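PDB 3PSQ: sortase B from Streptococcus pyogenes, which takes part in pilus assembly and, probably anchored in the membrane, is thought to act through a cysteine acyl-thioester intermediate. Local coordinates for residues Leu40-Thr45 with Lys119-Glu124; Val101-Leu106 with Leu187-Asp192; Ser113-His118 with Ser170-Glu175; Ile135-Gln140 with Ile200-Ile205. All blocks are in the same frame, centred on the assembly; numbering follows the deposited sequence.

In the fold
All four contacts build on one curled, mixed sheet, the beta-barrel core of the sortase fold. Contacts 1 and 4 are antiparallel strand pairs in series along the chain, their centres about 12 Å apart, and joined because strand 120-125 is the neighbour of strand 130-142. Contact 2, about 13 Å from contact 4 between centres, lays the turn after helix 96-102 against strand 184-190, which pairs in turn with strand 197-205. Contact 3 attaches helix 112-117 to the edge segment 170-175, about 9 Å from contact 4 between centres. Leu187 of contact 2 touches Leu40, Val42 and Phe121 of contact 1, so the barrel interior is shared, and segment 187-192 carries the predicted catalytic Cys190.

Contact 1 (Leu40-Thr45 with Lys119-Glu124); sequences LTVKGT and KEFSIE. With ZN (zinc ion), chain N; ACY (acetic acid), chain F.
Leu40 has CG anti to its backbone N (chi1 169°), and its chi2 of 74° sets CD1 3.5 Å from CD1 of Phe121, which holds CG between its own backbone N and carbonyl carbon (chi1 64°). The same methyl lies 3.8 Å from Ile123 CG1, while Val42 CG2 leans on Phe121 CB at 3.5 Å. Leu187 of strand 184-190 packs against Leu40, Val42 and Phe121, continuing this apolar layer. Between the backbones, Thr41 and Ser122 form a hydrogen-bonded antiparallel pair: Thr41 N gives to Ser122 O at 3.1 Å, and Ser122 N to Thr41 O at 3.0 Å, both nearly straight. Their side chains lie on the other face of the sheet, where Ser122 OG donates to an acetic acid oxygen, OXT, and Thr41 OG1 is hydrogen-bonded to Asp48 OD1. At Val42 a type II turn begins, running to Thr45. The arrangement is an antiparallel strand pair of the sortase beta-barrel, with apolar residues on its inner face.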
loop_
_atom_site.group_PDB
_atom_site.type_symbol
_atom_site.label_atom_id
_atom_site.label_comp_id
_atom_site.label_asym_id
_atom_site.label_seq_id
_atom_site.Cartn_x
_atom_site.Cartn_y
_atom_site.Cartn_z
ATOM N N LEU A 40 6.376 7.164 1.372
ATOM C CA LEU A 40 5.238 6.747 2.178
ATOM C C LEU A 40 5.536 6.867 3.677
ATOM O O LEU A 40 6.578 6.414 4.154
ATOM C CB LEU A 40 4.885 5.304 1.839
ATOM C CG LEU A 40 3.888 4.571 2.722
ATOM C CD1 LEU A 40 2.454 5.046 2.475
ATOM C CD2 LEU A 40 3.982 3.037 2.508
ATOM N N THR A 41 4.606 7.454 4.414
ATOM C CA THR A 41 4.724 7.620 5.850
ATOM C C THR A 41 3.436 7.151 6.508
ATOM O O THR A 41 2.347 7.503 6.072
ATOM C CB THR A 41 5.057 9.081 6.213
ATOM O OG1 THR A 41 6.319 9.432 5.618
ATOM C CG2 THR A 41 5.210 9.246 7.713
ATOM N N VAL A 42 3.547 6.284 7.510
ATOM C CA VAL A 42 2.367 5.869 8.261
ATOM C C VAL A 42 2.668 6.133 9.728
ATOM O O VAL A 42 3.396 5.379 10.373
ATOM C CB VAL A 42 1.995 4.376 8.078
ATOM C CG1 VAL A 42 0.686 4.037 8.858
ATOM C CG2 VAL A 42 1.870 4.019 6.603
ATOM N N LYS A 43 2.143 7.251 10.231
ATOM C CA LYS A 43 2.224 7.624 11.655
ATOM C C LYS A 43 1.753 6.502 12.543
ATOM O O LYS A 43 0.703 5.893 12.302
ATOM C CB LYS A 43 1.359 8.886 11.927
ATOM C CG LYS A 43 2.120 10.225 11.916
ATOM C CD LYS A 43 1.136 11.465 12.006
ATOM C CE LYS A 43 0.635 11.785 13.452
ATOM N NZ LYS A 43 -0.451 12.884 13.487
ATOM N N GLY A 44 2.519 6.249 13.600
ATOM C CA GLY A 44 2.175 5.178 14.532
ATOM C C GLY A 44 2.975 3.921 14.197
ATOM O O GLY A 44 2.844 2.890 14.862
ATOM N N THR A 45 3.806 4.014 13.165
ATOM C CA THR A 45 4.657 2.899 12.771
ATOM C C THR A 45 5.966 3.518 12.378
ATOM O O THR A 45 6.077 4.758 12.279
ATOM C CB THR A 45 4.135 2.181 11.503
ATOM O OG1 THR A 45 4.318 3.030 10.355
ATOM C CG2 THR A 45 2.668 1.742 11.641
ATOM N N LYS A 119 -5.198 6.696 11.957
ATOM C CA LYS A 119 -6.324 6.770 11.024
ATOM C C LYS A 119 -5.929 7.302 9.659
ATOM O O LYS A 119 -6.764 7.431 8.775
ATOM C CB LYS A 119 -7.393 7.698 11.604
ATOM C CG LYS A 119 -8.104 7.154 12.800
ATOM C CD LYS A 119 -8.724 8.300 13.581
ATOM C CE LYS A 119 -10.024 7.858 14.225
ATOM N NZ LYS A 119 -10.861 9.078 14.424
ATOM N N GLU A 120 -4.659 7.639 9.489
ATOM C CA GLU A 120 -4.237 8.182 8.227
ATOM C C GLU A 120 -2.818 7.705 7.849
ATOM O O GLU A 120 -2.024 7.302 8.697
ATOM C CB GLU A 120 -4.285 9.707 8.302
ATOM C CG GLU A 120 -3.495 10.233 9.487
ATOM C CD GLU A 120 -3.608 11.723 9.665
ATOM O OE1 GLU A 120 -4.584 12.153 10.327
ATOM O OE2 GLU A 120 -2.712 12.444 9.160
ATOM N N PHE A 121 -2.506 7.764 6.558
ATOM C CA PHE A 121 -1.129 7.727 6.147
ATOM C C PHE A 121 -1.009 8.687 5.017
ATOM O O PHE A 121 -2.022 9.166 4.490
ATOM C CB PHE A 121 -0.661 6.312 5.795
ATOM C CG PHE A 121 -1.356 5.677 4.605
ATOM C CD1 PHE A 121 -0.852 5.847 3.317
ATOM C CD2 PHE A 121 -2.452 4.853 4.793
ATOM C CE1 PHE A 121 -1.461 5.207 2.224
ATOM C CE2 PHE A 121 -3.061 4.202 3.740
ATOM C CZ PHE A 121 -2.576 4.380 2.441
ATOM N N SER A 122 0.214 9.016 4.649
ATOM C CA SER A 122 0.373 10.037 3.654
ATOM C C SER A 122 1.440 9.676 2.635
ATOM O O SER A 122 2.360 8.915 2.936
ATOM C CB SER A 122 0.724 11.353 4.353
ATOM O OG SER A 122 1.945 11.231 5.047
ATOM N N ILE A 123 1.321 10.228 1.433
ATOM C CA ILE A 123 2.234 9.900 0.382
ATOM C C ILE A 123 2.726 11.203 -0.214
ATOM O O ILE A 123 1.951 12.131 -0.357
ATOM C CB ILE A 123 1.548 9.022 -0.699
ATOM C CG1 ILE A 123 1.433 7.579 -0.214
ATOM C CG2 ILE A 123 2.288 9.086 -2.039
ATOM C CD1 ILE A 123 0.392 6.788 -0.972
ATOM N N GLU A 124 4.006 11.276 -0.557
ATOM C CA GLU A 124 4.485 12.377 -1.337
ATOM C C GLU A 124 5.004 11.849 -2.663
ATOM O O GLU A 124 5.854 10.944 -2.690
ATOM C CB GLU A 124 5.602 13.106 -0.605
ATOM C CG GLU A 124 6.227 14.219 -1.420
ATOM C CD GLU A 124 7.057 15.156 -0.559
ATOM O OE1 GLU A 124 7.117 14.963 0.670
ATOM O OE2 GLU A 124 7.652 16.100 -1.097
HETATM ZN ZN ZN N . 9.098 17.353 -0.065
HETATM C C ACY F . 4.831 12.104 3.196
HETATM O O ACY F . 6.041 12.105 3.514
HETATM O OXT ACY F . 4.209 11.056 2.916
HETATM C CH3 ACY F . 4.089 13.415 3.148
HETATM O O HOH W 1 10.932 16.052 -0.286
#

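Contact 2 (Val101-Leu106 with Leu187-Asp192); sequences VMFGEL and LSTCED. With ZN (zinc ion), chain L; EDO (1,2-ethanediol), chain E.
Phe103 and Leu106, the first and last residues of a type I beta turn that follows helix 96-102, lie over strand residues Leu187, Ser188 and Thr189, with CA atoms of Phe103 and Thr189 7.2 Å apart. In the sortase fold this places the segment after the helix against the strand that carries the predicted active-site cysteine, Cys190. Phe103 has CG anti to its carbonyl carbon (chi1 -84°), and its ring meets the strand in two ways. Ser188 O sits at the ring's edge, in its plane, 3.7 Å from Phe103 CD2, while the ring's far atom CZ approaches Leu187 CB. Nearer the backbone, Phe103 CB rests on Thr189 CG2 at 3.8 Å. Leu106 contributes one branch: its CD1 lies 3.9 Å from Leu187 O and close to Leu187 CB. The hydroxyls of Thr189 and Ser188 are hydrogen-bonded elsewhere, to Ala94 O and Ile199 O respectively. Leu40 and Ile92 also pack against both Phe103 and Leu187. Just past this packing, segment 187-192 supplies Cys190 and Asp192 to a zinc site, to which His96 adds a ligand. The ion is held by Cys190 SG at 2.3 Å, by Asp192 OD1 and by a water, and Cys190 O accepts a bond from ethanediol O2 at 2.9 Å.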
loop_
_atom_site.group_PDB
_atom_site.type_symbol
_atom_site.label_atom_id
_atom_site.label_comp_id
_atom_site.label_asym_id
_atom_site.label_seq_id
_atom_site.Cartn_x
_atom_site.Cartn_y
_atom_site.Cartn_z
ATOM N N VAL A 101 10.444 -7.355 6.599
ATOM C CA VAL A 101 11.413 -6.324 6.980
ATOM C C VAL A 101 10.801 -4.903 7.161
ATOM O O VAL A 101 11.137 -4.198 8.129
ATOM C CB VAL A 101 12.611 -6.294 6.016
ATOM C CG1 VAL A 101 13.601 -5.173 6.394
ATOM C CG2 VAL A 101 13.335 -7.700 6.011
ATOM N N MET A 102 9.884 -4.506 6.259
ATOM C CA MET A 102 9.421 -3.127 6.217
ATOM C C MET A 102 7.978 -2.893 6.670
ATOM O O MET A 102 7.671 -1.839 7.238
ATOM C CB MET A 102 9.677 -2.520 4.836
ATOM C CG MET A 102 11.137 -2.598 4.423
ATOM S SD MET A 102 11.416 -2.278 2.662
ATOM C CE MET A 102 11.076 -0.516 2.604
ATOM N N PHE A 103 7.117 -3.877 6.440
ATOM C CA PHE A 103 5.695 -3.806 6.756
ATOM C C PHE A 103 5.340 -4.729 7.913
ATOM O O PHE A 103 4.222 -5.222 7.971
ATOM C CB PHE A 103 4.842 -4.225 5.524
ATOM C CG PHE A 103 4.570 -3.097 4.491
ATOM C CD1 PHE A 103 4.911 -1.788 4.730
ATOM C CD2 PHE A 103 3.889 -3.384 3.291
ATOM C CE1 PHE A 103 4.608 -0.746 3.771
ATOM C CE2 PHE A 103 3.617 -2.380 2.322
ATOM C CZ PHE A 103 3.966 -1.058 2.580
ATOM N N GLY A 104 6.289 -5.022 8.803
ATOM C CA GLY A 104 5.994 -5.912 9.924
ATOM C C GLY A 104 4.948 -5.341 10.880
ATOM O O GLY A 104 4.339 -6.083 11.638
ATOM N N GLU A 105 4.760 -4.017 10.894
ATOM C CA GLU A 105 3.756 -3.423 11.800
ATOM C C GLU A 105 2.318 -3.399 11.279
ATOM O O GLU A 105 1.388 -3.116 12.051
ATOM C CB GLU A 105 4.149 -2.000 12.158
ATOM C CG GLU A 105 5.446 -1.910 12.967
ATOM C CD GLU A 105 6.081 -0.551 12.855
ATOM O OE1 GLU A 105 6.545 -0.190 11.775
ATOM O OE2 GLU A 105 6.131 0.185 13.847
ATOM N N LEU A 106 2.100 -3.698 9.992
ATOM C CA LEU A 106 0.729 -3.609 9.433
ATOM C C LEU A 106 -0.316 -4.367 10.285
ATOM O O LEU A 106 -1.432 -3.879 10.451
ATOM C CB LEU A 106 0.659 -4.016 7.953
ATOM C CG LEU A 106 1.245 -3.057 6.910
ATOM C CD1 LEU A 106 0.932 -3.508 5.481
ATOM C CD2 LEU A 106 0.786 -1.612 7.144
ATOM N N LEU A 187 -2.167 -0.800 1.188
ATOM C CA LEU A 187 -0.837 -1.273 1.531
ATOM C C LEU A 187 -1.007 -2.727 1.976
ATOM O O LEU A 187 -1.867 -3.039 2.798
ATOM C CB LEU A 187 -0.231 -0.479 2.691
ATOM C CG LEU A 187 -0.476 1.015 2.825
ATOM C CD1 LEU A 187 -0.058 1.461 4.264
ATOM C CD2 LEU A 187 0.293 1.757 1.738
ATOM N N SER A 188 -0.148 -3.600 1.467
ATOM C CA SER A 188 -0.347 -5.029 1.640
ATOM C C SER A 188 0.963 -5.850 1.660
ATOM O O SER A 188 1.964 -5.511 0.996
ATOM C CB SER A 188 -1.233 -5.536 0.493
ATOM O OG SER A 188 -1.667 -6.862 0.724
ATOM N N THR A 189 0.919 -6.958 2.395
ATOM C CA THR A 189 1.930 -7.961 2.304
ATOM C C THR A 189 1.358 -9.294 2.795
ATOM O O THR A 189 0.144 -9.433 2.943
ATOM C CB THR A 189 3.254 -7.536 3.033
ATOM O OG1 THR A 189 4.270 -8.495 2.736
ATOM C CG2 THR A 189 3.052 -7.391 4.529
ATOM N N CYS A 190 2.231 -10.278 3.010
ATOM C CA CYS A 190 1.802 -11.558 3.553
ATOM C C CYS A 190 1.481 -11.498 5.053
ATOM O O CYS A 190 1.851 -10.574 5.763
ATOM C CB CYS A 190 2.874 -12.611 3.318
ATOM S SG CYS A 190 4.455 -12.216 4.095
ATOM N N GLU A 191 0.777 -12.512 5.519
ATOM C CA GLU A 191 0.624 -12.724 6.938
ATOM C C GLU A 191 0.947 -14.203 7.172
ATOM O O GLU A 191 0.067 -15.053 7.049
ATOM C CB GLU A 191 -0.798 -12.356 7.361
ATOM C CG GLU A 191 -1.017 -12.218 8.849
ATOM C CD GLU A 191 -2.038 -11.136 9.158
ATOM O OE1 GLU A 191 -3.023 -11.007 8.375
ATOM O OE2 GLU A 191 -1.855 -10.412 10.181
ATOM N N ASP A 192 2.212 -14.505 7.479
ATOM C CA ASP A 192 2.704 -15.905 7.538
ATOM C C ASP A 192 2.095 -16.802 8.627
ATOM O O ASP A 192 2.483 -17.970 8.733
ATOM C CB ASP A 192 4.232 -15.975 7.679
ATOM C CG ASP A 192 4.955 -15.225 6.587
ATOM O OD1 ASP A 192 4.637 -15.406 5.376
ATOM O OD2 ASP A 192 5.849 -14.434 6.955
HETATM ZN ZN ZN L . 5.469 -14.240 4.047
HETATM C C1 EDO E . 4.582 -8.724 7.578
HETATM O O1 EDO E . 5.084 -9.894 8.222
HETATM C C2 EDO E . 3.209 -8.353 8.152
HETATM O O2 EDO E . 2.359 -9.499 8.400
HETATM O O HOH W 2 4.765 -15.622 2.387
#

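Contact 3 (Ser113-His118 with Ser170-Glu175); sequences SFFNKH and SVQYRE. With ZN (zinc ion), chain K; EDO (1,2-ethanediol), chain D; EDO (1,2-ethanediol), chain C.
Arg174 lays its guanidinium flat on the ring of Phe115, the planes only 17° apart and the centres 4.2 Å from each other, while the same group bonds to that residue's backbone. Its NH1 donates to Phe115 O at 2.8 Å; the oxygen lies in the guanidinium plane, but the donor stands above the carbonyl plane, 44° out of it. The two side chains reach toward each other tip to tip, with Phe115 CE2 3.3 Å from Arg174 NH1, a cation-pi arrangement. Phe115 CG is anti to the backbone N (chi1 -176°), and a ring face is covered by Gln172 CB, 3.5 Å from the ring centroid, in a CH-pi contact close to the ring normal. Arg174 NH2 has a second partner in Ile135 O, and Gln172 NE2 is hydrogen-bonded to Arg110 O. At the margin, one water donates to Asn116 OD1 and, weakly, to Tyr173 O. The contact thus fastens the C-terminal end of helix 112-117 to strand 170-173 and the residues after it, at the surface of the sortase barrel, where Val171 and Gln172 form a classic beta bulge opposite Cys138.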
loop_
_atom_site.group_PDB
_atom_site.type_symbol
_atom_site.label_atom_id
_atom_site.label_comp_id
_atom_site.label_asym_id
_atom_site.label_seq_id
_atom_site.Cartn_x
_atom_site.Cartn_y
_atom_site.Cartn_z
ATOM N N SER A 113 -7.993 -0.812 19.436
ATOM C CA SER A 113 -7.416 0.414 19.965
ATOM C C SER A 113 -6.407 1.041 18.995
ATOM O O SER A 113 -6.404 2.271 18.794
ATOM C CB SER A 113 -6.769 0.157 21.332
ATOM O OG SER A 113 -5.900 1.220 21.694
ATOM N N PHE A 114 -5.544 0.217 18.388
ATOM C CA PHE A 114 -4.569 0.723 17.408
ATOM C C PHE A 114 -5.258 1.303 16.156
ATOM O O PHE A 114 -4.912 2.368 15.679
ATOM C CB PHE A 114 -3.555 -0.372 17.012
ATOM C CG PHE A 114 -2.382 0.150 16.204
ATOM C CD1 PHE A 114 -1.192 0.500 16.831
ATOM C CD2 PHE A 114 -2.481 0.315 14.818
ATOM C CE1 PHE A 114 -0.128 0.994 16.112
ATOM C CE2 PHE A 114 -1.405 0.817 14.080
ATOM C CZ PHE A 114 -0.237 1.165 14.733
ATOM N N PHE A 115 -6.232 0.575 15.638
ATOM C CA PHE A 115 -7.013 1.013 14.496
ATOM C C PHE A 115 -7.797 2.300 14.739
ATOM O O PHE A 115 -7.883 3.146 13.862
ATOM C CB PHE A 115 -7.990 -0.083 14.114
ATOM C CG PHE A 115 -8.780 0.223 12.877
ATOM C CD1 PHE A 115 -8.225 0.011 11.602
ATOM C CD2 PHE A 115 -10.081 0.741 12.982
ATOM C CE1 PHE A 115 -8.960 0.293 10.453
ATOM C CE2 PHE A 115 -10.815 1.039 11.838
ATOM C CZ PHE A 115 -10.255 0.814 10.558
ATOM N N ASN A 116 -8.386 2.449 15.927
ATOM C CA ASN A 116 -9.049 3.718 16.263
ATOM C C ASN A 116 -8.061 4.867 16.507
ATOM O O ASN A 116 -8.415 6.024 16.354
ATOM C CB ASN A 116 -9.981 3.578 17.473
ATOM C CG ASN A 116 -11.171 2.655 17.211
ATOM O OD1 ASN A 116 -11.502 2.329 16.065
ATOM N ND2 ASN A 116 -11.818 2.222 18.294
ATOM N N LYS A 117 -6.821 4.572 16.882
ATOM C CA LYS A 117 -5.894 5.671 17.184
ATOM C C LYS A 117 -5.175 6.246 15.972
ATOM O O LYS A 117 -4.922 7.458 15.885
ATOM C CB LYS A 117 -4.878 5.265 18.257
ATOM C CG LYS A 117 -4.221 6.505 18.924
ATOM C CD LYS A 117 -3.122 6.165 19.915
ATOM C CE LYS A 117 -2.282 7.428 20.257
ATOM N NZ LYS A 117 -0.944 7.474 19.572
ATOM N N HIS A 118 -4.856 5.375 15.019
ATOM C CA HIS A 118 -4.046 5.745 13.849
ATOM C C HIS A 118 -4.899 5.579 12.611
ATOM O O HIS A 118 -5.307 4.455 12.270
ATOM C CB HIS A 118 -2.817 4.847 13.812
ATOM C CG HIS A 118 -1.998 4.922 15.063
ATOM N ND1 HIS A 118 -1.238 6.029 15.381
ATOM C CD2 HIS A 118 -1.827 4.043 16.076
ATOM C CE1 HIS A 118 -0.616 5.828 16.528
ATOM N NE2 HIS A 118 -0.946 4.622 16.964
ATOM N N SER A 170 -12.941 -7.765 6.449
ATOM C CA SER A 170 -12.309 -6.825 7.353
ATOM C C SER A 170 -12.328 -7.295 8.795
ATOM O O SER A 170 -13.320 -7.849 9.266
ATOM C CB SER A 170 -12.958 -5.450 7.244
ATOM O OG SER A 170 -12.668 -4.841 5.985
ATOM N N VAL A 171 -11.207 -7.084 9.474
ATOM C CA VAL A 171 -11.082 -7.327 10.908
ATOM C C VAL A 171 -11.402 -6.022 11.658
ATOM O O VAL A 171 -11.918 -6.061 12.764
ATOM C CB VAL A 171 -9.644 -7.811 11.272
ATOM C CG1 VAL A 171 -9.463 -7.919 12.782
ATOM C CG2 VAL A 171 -9.345 -9.142 10.609
ATOM N N GLN A 172 -11.039 -4.881 11.064
ATOM C CA GLN A 172 -11.521 -3.581 11.512
ATOM C C GLN A 172 -12.077 -2.765 10.323
ATOM O O GLN A 172 -11.577 -2.867 9.201
ATOM C CB GLN A 172 -10.416 -2.802 12.226
ATOM C CG GLN A 172 -9.721 -3.536 13.342
ATOM C CD GLN A 172 -10.619 -3.816 14.528
ATOM O OE1 GLN A 172 -11.716 -3.262 14.637
ATOM N NE2 GLN A 172 -10.164 -4.685 15.425
ATOM N N TYR A 173 -13.112 -1.968 10.570
ATOM C CA TYR A 173 -13.766 -1.171 9.518
ATOM C C TYR A 173 -14.414 0.092 10.098
ATOM O O TYR A 173 -14.841 0.110 11.264
ATOM C CB TYR A 173 -14.834 -2.020 8.852
ATOM C CG TYR A 173 -15.417 -1.444 7.581
ATOM C CD1 TYR A 173 -14.787 -1.620 6.355
ATOM C CD2 TYR A 173 -16.624 -0.745 7.598
ATOM C CE1 TYR A 173 -15.323 -1.104 5.186
ATOM C CE2 TYR A 173 -17.190 -0.234 6.407
ATOM C CZ TYR A 173 -16.519 -0.419 5.217
ATOM O OH TYR A 173 -17.033 0.060 4.041
ATOM N N ARG A 174 -14.452 1.165 9.316
ATOM C CA ARG A 174 -15.200 2.358 9.694
ATOM C C ARG A 174 -15.864 2.934 8.447
ATOM O O ARG A 174 -15.279 2.908 7.374
ATOM C CB ARG A 174 -14.294 3.396 10.376
ATOM C CG ARG A 174 -13.254 4.052 9.471
ATOM C CD ARG A 174 -12.526 5.199 10.153
ATOM N NE ARG A 174 -12.000 4.789 11.457
ATOM C CZ ARG A 174 -10.731 4.487 11.706
ATOM N NH1 ARG A 174 -10.367 4.124 12.933
ATOM N NH2 ARG A 174 -9.828 4.553 10.735
ATOM N N GLU A 175 -17.093 3.430 8.595
ATOM C CA GLU A 175 -17.820 4.114 7.522
ATOM C C GLU A 175 -17.317 5.533 7.362
ATOM O O GLU A 175 -17.427 6.327 8.290
ATOM C CB GLU A 175 -19.303 4.229 7.878
ATOM C CG GLU A 175 -20.016 2.919 8.184
ATOM C CD GLU A 175 -20.281 2.074 6.931
ATOM O OE1 GLU A 175 -20.475 2.666 5.832
ATOM O OE2 GLU A 175 -20.297 0.816 7.055
HETATM ZN ZN ZN K . 0.404 4.675 18.558
HETATM C C1 EDO D . -15.740 4.110 2.405
HETATM O O1 EDO D . -17.058 4.633 2.297
HETATM C C2 EDO D . -15.722 3.163 3.589
HETATM O O2 EDO D . -15.700 3.964 4.771
HETATM C C1 EDO C . -8.836 -5.494 20.389
HETATM O O1 EDO C . -8.807 -5.874 19.004
HETATM C C2 EDO C . -7.554 -4.752 20.807
HETATM O O2 EDO C . -7.832 -3.346 20.950
HETATM O O HOH W 3 -13.887 1.348 14.226
HETATM O O HOH W 4 -0.806 3.037 19.202
HETATM O O HOH W 5 2.501 3.260 17.989
HETATM O O HOH W 6 1.886 6.647 18.046
#

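Contact 4 (Ile135-Gln140 with Ile200-Ile205); sequences IFACIQ and IVIGQI
Ile139 and Ile200 form a hydrogen-bonded pair, Ile139 N to Ile200 O being the shortest bond between the strands at 2.7 Å and Ile200 N to Ile139 O measuring 3.1 Å. Next along, Ile202 N donates to Ala137 O at 3.1 Å. Ile202 O then takes two donors, Phe136 N at 3.0 Å and, weakly, Ala137 N. This forked acceptor marks a classic beta bulge, with Phe136 and Ala137 both facing Ile202. Beyond it Ile135 pairs with Gly203, their CA atoms only 3.7 Å apart, a close approach of the backbones at a glycine. Phe136 CG lies between its backbone N and carbonyl carbon (chi1 65°), and the ring is covered on a face by Ile202: CG2 makes a CH-pi contact there, and CG1 touches Phe136 CZ at 3.8 Å. Ile202 CG2 also rests on Ala137 CB at 3.6 Å and on Ile139 CD1. Helix 159-167 covers this apolar face, with Ile166 against Ala137, Ile139 and Ile202. The face carrying Ile135, Cys138 and Val201 is joined by Ile135 CG2 and Val201 CG1. Together these form a bulged antiparallel pair in the wall of the sortase beta-barrel.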
loop_
_atom_site.group_PDB
_atom_site.type_symbol
_atom_site.label_atom_id
_atom_site.label_comp_id
_atom_site.label_asym_id
_atom_site.label_seq_id
_atom_site.Cartn_x
_atom_site.Cartn_y
_atom_site.Cartn_z
ATOM N N ILE A 135 -7.640 6.080 6.517
ATOM C CA ILE A 135 -7.758 4.625 6.636
ATOM C C ILE A 135 -9.169 4.205 7.038
ATOM O O ILE A 135 -9.737 4.768 7.980
ATOM C CB ILE A 135 -6.731 4.062 7.686
ATOM C CG1 ILE A 135 -5.297 4.485 7.320
ATOM C CG2 ILE A 135 -6.901 2.539 7.867
ATOM C CD1 ILE A 135 -4.255 4.194 8.393
ATOM N N PHE A 136 -9.752 3.221 6.363
ATOM C CA PHE A 136 -11.076 2.769 6.789
ATOM C C PHE A 136 -11.202 1.269 7.004
ATOM O O PHE A 136 -12.202 0.836 7.530
ATOM C CB PHE A 136 -12.190 3.261 5.849
ATOM C CG PHE A 136 -12.117 2.701 4.458
ATOM C CD1 PHE A 136 -12.736 1.503 4.145
ATOM C CD2 PHE A 136 -11.435 3.380 3.464
ATOM C CE1 PHE A 136 -12.661 0.976 2.853
ATOM C CE2 PHE A 136 -11.361 2.870 2.160
ATOM C CZ PHE A 136 -11.974 1.681 1.856
ATOM N N ALA A 137 -10.207 0.467 6.619
ATOM C CA ALA A 137 -10.308 -0.985 6.825
ATOM C C ALA A 137 -8.962 -1.671 6.994
ATOM O O ALA A 137 -7.971 -1.287 6.372
ATOM C CB ALA A 137 -11.077 -1.641 5.675
ATOM N N CYS A 138 -8.954 -2.698 7.841
ATOM C CA CYS A 138 -7.878 -3.673 7.899
ATOM C C CYS A 138 -8.452 -5.011 7.483
ATOM O O CYS A 138 -9.390 -5.508 8.112
ATOM C CB CYS A 138 -7.373 -3.787 9.331
ATOM S SG CYS A 138 -5.928 -4.838 9.498
ATOM N N ILE A 139 -7.884 -5.611 6.446
ATOM C CA ILE A 139 -8.469 -6.804 5.797
ATOM C C ILE A 139 -7.610 -8.063 5.977
ATOM O O ILE A 139 -6.371 -8.007 5.897
ATOM C CB ILE A 139 -8.628 -6.511 4.282
ATOM C CG1 ILE A 139 -9.606 -5.345 4.056
ATOM C CG2 ILE A 139 -8.974 -7.763 3.465
ATOM C CD1 ILE A 139 -9.340 -4.547 2.795
ATOM N N GLN A 140 -8.254 -9.189 6.255
ATOM C CA GLN A 140 -7.554 -10.459 6.196
ATOM C C GLN A 140 -8.096 -11.257 5.029
ATOM O O GLN A 140 -9.289 -11.566 4.931
ATOM C CB GLN A 140 -7.638 -11.283 7.480
ATOM C CG GLN A 140 -7.045 -12.708 7.310
ATOM C CD GLN A 140 -5.537 -12.802 7.598
ATOM O OE1 GLN A 140 -4.691 -12.697 6.697
ATOM N NE2 GLN A 140 -5.200 -13.012 8.873
ATOM N N ILE A 200 -4.279 -6.515 4.224
ATOM C CA ILE A 200 -4.404 -5.258 3.494
ATOM C C ILE A 200 -4.915 -4.177 4.450
ATOM O O ILE A 200 -5.907 -4.397 5.151
ATOM C CB ILE A 200 -5.411 -5.373 2.309
ATOM C CG1 ILE A 200 -5.004 -6.507 1.360
ATOM C CG2 ILE A 200 -5.530 -4.048 1.579
ATOM C CD1 ILE A 200 -5.946 -6.753 0.189
ATOM N N VAL A 201 -4.220 -3.040 4.481
ATOM C CA VAL A 201 -4.699 -1.813 5.088
ATOM C C VAL A 201 -5.070 -0.850 3.958
ATOM O O VAL A 201 -4.231 -0.474 3.110
ATOM C CB VAL A 201 -3.645 -1.151 5.979
ATOM C CG1 VAL A 201 -4.126 0.237 6.453
ATOM C CG2 VAL A 201 -3.320 -2.036 7.197
ATOM N N ILE A 202 -6.348 -0.488 3.914
ATOM C CA ILE A 202 -6.854 0.372 2.840
ATOM C C ILE A 202 -7.383 1.718 3.358
ATOM O O ILE A 202 -8.015 1.788 4.416
ATOM C CB ILE A 202 -7.910 -0.366 1.988
ATOM C CG1 ILE A 202 -8.496 0.563 0.937
ATOM C CG2 ILE A 202 -9.024 -0.852 2.855
ATOM C CD1 ILE A 202 -9.087 -0.202 -0.202
ATOM N N GLY A 203 -7.086 2.789 2.629
ATOM C CA GLY A 203 -7.664 4.080 2.937
ATOM C C GLY A 203 -8.236 4.824 1.733
ATOM O O GLY A 203 -8.028 4.432 0.577
ATOM N N GLN A 204 -8.935 5.923 2.002
ATOM C CA GLN A 204 -9.435 6.793 0.923
ATOM C C GLN A 204 -8.652 8.081 0.828
ATOM O O GLN A 204 -8.438 8.734 1.839
ATOM C CB GLN A 204 -10.901 7.113 1.151
ATOM C CG GLN A 204 -11.607 7.770 -0.005
ATOM C CD GLN A 204 -13.095 7.897 0.299
ATOM O OE1 GLN A 204 -13.900 7.048 -0.085
ATOM N NE2 GLN A 204 -13.450 8.918 1.062
ATOM N N ILE A 205 -8.211 8.442 -0.367
ATOM C CA ILE A 205 -7.482 9.701 -0.539
ATOM C C ILE A 205 -8.318 10.932 -0.060
ATOM O O ILE A 205 -9.469 11.135 -0.468
ATOM C CB ILE A 205 -7.049 9.910 -1.987
ATOM C CG1 ILE A 205 -6.207 8.726 -2.486
ATOM C CG2 ILE A 205 -6.266 11.193 -2.121
ATOM C CD1 ILE A 205 -5.834 8.852 -3.957
#